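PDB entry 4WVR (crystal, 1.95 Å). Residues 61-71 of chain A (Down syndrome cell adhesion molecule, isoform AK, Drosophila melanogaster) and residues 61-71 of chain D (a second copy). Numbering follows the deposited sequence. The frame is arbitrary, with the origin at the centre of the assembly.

Chain A 61-71: KLSPKTSVLNI
Chain D (61-71) KLSPKTSVLNI

Two copies of one stretch of Dscam isoform AK meet face to face through strand 66-71 of each chain, running nearly antiparallel (159° between N-to-C directions) with axes 9.7 Å apart at closest approach. This is side-chain packing: the CA atoms of the central pair, Val A68 and Val D68, lie 8.0 Å apart, the CA atoms of Thr A66 and Asn D70 are 8.2 Å apart, and those of Asn A70 and Thr D66 8.3 Å. Backbones are extended, with phi/psi of -111/130 at Val A68 and -135/135 at Asn A70, so alternate side chains share a side; at 66, 68 and 70 CA-to-CB points toward the partner.

Asn A70 and Asn D70 cover the most surface (64 and 56 Å²). Each has chi1 t, with chi2 -110° in A and -99° in D. Asn A70 CB packs 3.7 Å from Leu D62 CD1, and Asn D70 CB lies 3.6 Å from Leu A62 CD2. The amide ND2 of Asn A70 lies 3.4 Å from Thr D66 OG1, and Asn D70 ND2 is likewise 3.4 Å from Thr A66 OG1. A water donates to Asn D70 OD1 (2.8 Å) and hydrogen-bonds Ser A63 OG and Thr A66 OG1, both at 2.6 Å; its counterpart donates to Asn A70 OD1 (2.8 Å) and bonds Ser D63 OG and Thr D66 OG1, both at 2.7 Å. Each thus ties the asparagine to the opposing turn.

At the centre, Val A68 CG2 meets Val D68 CG1 at 3.8 Å, both valines chi1 t. Leu A62 CD2 also reaches Val D68 CG1 (3.7 Å). The leucines differ: both are chi1 t, but chi2 is p in Leu A62 and m in Leu D62.

Type I turns from residue 63 to 66 lead into the strands; Ser A63 OG (chi1 p) accepts from Lys A65 N at 3.2 Å, and Leu A62 N donates to Thr A66 O at 2.8 Å.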

# COMPACT_ATOMS: atom_id res chain seq x y z
N LYS A 61 -7.03 8.84 1.54
CA LYS A 61 -8.09 7.93 1.96
C LYS A 61 -8.64 7.20 0.74
O LYS A 61 -9.41 7.77 -0.04
CB LYS A 61 -9.20 8.68 2.69
CG LYS A 61 -10.15 7.75 3.43
CD LYS A 61 -10.11 8.00 4.93
CE LYS A 61 -11.21 7.23 5.66
NZ LYS A 61 -12.56 7.79 5.43
N LEU A 62 -8.26 5.94 0.60
CA LEU A 62 -8.57 5.16 -0.59
C LEU A 62 -10.00 4.63 -0.57
O LEU A 62 -10.62 4.44 -1.62
CB LEU A 62 -7.58 4.00 -0.71
CG LEU A 62 -7.62 3.18 -2.00
CD1 LEU A 62 -7.28 4.05 -3.19
CD2 LEU A 62 -6.67 1.99 -1.91
N SER A 63 -10.52 4.39 0.62
CA SER A 63 -11.85 3.82 0.79
C SER A 63 -12.32 4.17 2.20
O SER A 63 -11.57 4.77 2.96
CB SER A 63 -11.82 2.31 0.56
OG SER A 63 -11.33 1.64 1.71
N PRO A 64 -13.57 3.80 2.55
CA PRO A 64 -13.98 4.09 3.93
C PRO A 64 -13.15 3.38 5.00
O PRO A 64 -13.24 3.77 6.17
CB PRO A 64 -15.44 3.60 3.97
CG PRO A 64 -15.64 2.79 2.72
CD PRO A 64 -14.72 3.39 1.72
N LYS A 65 -12.37 2.37 4.63
CA LYS A 65 -11.60 1.61 5.61
C LYS A 65 -10.11 1.47 5.27
O LYS A 65 -9.42 0.63 5.85
CB LYS A 65 -12.20 0.22 5.79
CG LYS A 65 -13.53 0.21 6.51
CD LYS A 65 -13.88 -1.19 6.99
CE LYS A 65 -15.10 -1.18 7.89
NZ LYS A 65 -15.31 -2.50 8.54
N THR A 66 -9.62 2.28 4.34
CA THR A 66 -8.22 2.18 3.95
C THR A 66 -7.59 3.53 3.65
O THR A 66 -8.16 4.34 2.92
CB THR A 66 -8.05 1.27 2.71
OG1 THR A 66 -8.49 -0.06 3.04
CG2 THR A 66 -6.59 1.22 2.27
N SER A 67 -6.43 3.78 4.25
CA SER A 67 -5.66 4.98 3.94
C SER A 67 -4.26 4.58 3.48
O SER A 67 -3.63 3.71 4.08
CB SER A 67 -5.58 5.91 5.15
OG SER A 67 -4.75 7.03 4.88
N VAL A 68 -3.78 5.23 2.43
CA VAL A 68 -2.48 4.90 1.84
C VAL A 68 -1.46 6.01 2.06
O VAL A 68 -1.72 7.18 1.76
CB VAL A 68 -2.59 4.65 0.33
CG1 VAL A 68 -1.28 4.10 -0.20
CG2 VAL A 68 -3.74 3.70 0.04
N LEU A 69 -0.28 5.64 2.56
CA LEU A 69 0.80 6.60 2.73
C LEU A 69 1.91 6.26 1.74
O LEU A 69 2.30 5.10 1.60
CB LEU A 69 1.31 6.59 4.17
CG LEU A 69 2.38 7.62 4.56
CD1 LEU A 69 2.20 8.05 6.01
CD2 LEU A 69 3.79 7.05 4.36
N ASN A 70 2.42 7.28 1.05
CA ASN A 70 3.52 7.09 0.11
C ASN A 70 4.58 8.17 0.28
O ASN A 70 4.27 9.36 0.41
CB ASN A 70 3.02 7.09 -1.34
CG ASN A 70 4.13 6.82 -2.34
OD1 ASN A 70 4.52 7.71 -3.10
ND2 ASN A 70 4.64 5.60 -2.34
N ILE A 71 5.84 7.75 0.28
CA ILE A 71 6.95 8.69 0.26
C ILE A 71 7.67 8.52 -1.06
O ILE A 71 8.47 7.59 -1.22
CB ILE A 71 7.91 8.47 1.44
CG1 ILE A 71 7.15 8.47 2.76
CG2 ILE A 71 9.01 9.53 1.43
CD1 ILE A 71 8.01 8.17 3.97
N LYS D 61 -3.80 4.64 -9.41
CA LYS D 61 -2.50 5.24 -9.69
C LYS D 61 -2.28 6.43 -8.76
O LYS D 61 -2.83 7.51 -8.96
CB LYS D 61 -2.39 5.68 -11.14
CG LYS D 61 -1.13 6.51 -11.41
CD LYS D 61 -0.59 6.32 -12.81
CE LYS D 61 0.36 7.45 -13.17
NZ LYS D 61 0.78 7.39 -14.60
N LEU D 62 -1.46 6.21 -7.74
CA LEU D 62 -1.21 7.20 -6.71
C LEU D 62 -0.19 8.24 -7.19
O LEU D 62 -0.28 9.43 -6.85
CB LEU D 62 -0.73 6.49 -5.43
CG LEU D 62 -0.69 7.18 -4.07
CD1 LEU D 62 0.58 7.99 -3.91
CD2 LEU D 62 -1.93 8.05 -3.85
N SER D 63 0.76 7.78 -7.99
CA SER D 63 1.80 8.64 -8.55
C SER D 63 2.30 7.97 -9.83
O SER D 63 1.91 6.85 -10.12
CB SER D 63 2.94 8.83 -7.55
OG SER D 63 3.83 7.73 -7.58
N PRO D 64 3.17 8.65 -10.60
CA PRO D 64 3.67 7.96 -11.80
C PRO D 64 4.44 6.68 -11.48
O PRO D 64 4.58 5.83 -12.36
CB PRO D 64 4.58 9.01 -12.46
CG PRO D 64 4.77 10.09 -11.45
CD PRO D 64 3.55 10.08 -10.59
N LYS D 65 4.91 6.52 -10.25
CA LYS D 65 5.71 5.36 -9.90
C LYS D 65 5.07 4.43 -8.87
O LYS D 65 5.70 3.47 -8.42
CB LYS D 65 7.09 5.80 -9.40
CG LYS D 65 7.99 6.33 -10.51
CD LYS D 65 9.44 6.31 -10.07
CE LYS D 65 10.38 6.53 -11.24
NZ LYS D 65 11.80 6.32 -10.84
N THR D 66 3.82 4.70 -8.50
CA THR D 66 3.16 3.88 -7.49
C THR D 66 1.72 3.53 -7.87
O THR D 66 0.88 4.41 -8.12
CB THR D 66 3.14 4.59 -6.12
OG1 THR D 66 4.49 4.80 -5.66
CG2 THR D 66 2.39 3.74 -5.10
N SER D 67 1.43 2.23 -7.90
CA SER D 67 0.06 1.77 -8.05
C SER D 67 -0.37 1.04 -6.78
O SER D 67 0.34 0.17 -6.28
CB SER D 67 -0.08 0.85 -9.26
OG SER D 67 -1.42 0.40 -9.37
N VAL D 68 -1.53 1.43 -6.27
CA VAL D 68 -2.09 0.86 -5.06
C VAL D 68 -3.20 -0.12 -5.36
O VAL D 68 -4.15 0.21 -6.07
CB VAL D 68 -2.63 1.98 -4.14
CG1 VAL D 68 -3.18 1.40 -2.87
CG2 VAL D 68 -1.53 3.00 -3.84
N LEU D 69 -3.09 -1.34 -4.84
CA LEU D 69 -4.14 -2.33 -5.01
C LEU D 69 -4.78 -2.65 -3.67
O LEU D 69 -4.10 -3.01 -2.70
CB LEU D 69 -3.60 -3.61 -5.66
CG LEU D 69 -4.63 -4.68 -6.06
CD1 LEU D 69 -4.17 -5.48 -7.28
CD2 LEU D 69 -4.95 -5.64 -4.91
N ASN D 70 -6.10 -2.53 -3.61
CA ASN D 70 -6.84 -2.85 -2.40
C ASN D 70 -8.04 -3.73 -2.69
O ASN D 70 -8.83 -3.45 -3.59
CB ASN D 70 -7.28 -1.57 -1.69
CG ASN D 70 -8.07 -1.84 -0.42
OD1 ASN D 70 -9.30 -1.81 -0.41
ND2 ASN D 70 -7.35 -2.14 0.66
N ILE D 71 -8.17 -4.80 -1.92
CA ILE D 71 -9.35 -5.65 -1.98
C ILE D 71 -10.17 -5.39 -0.72
O ILE D 71 -9.82 -5.88 0.35
CB ILE D 71 -8.98 -7.13 -2.11
CG1 ILE D 71 -7.95 -7.33 -3.22
CG2 ILE D 71 -10.22 -7.97 -2.38
CD1 ILE D 71 -7.49 -8.77 -3.39
O HOH W 1 -10.65 -0.86 1.81
O HOH W 2 5.61 7.31 -5.64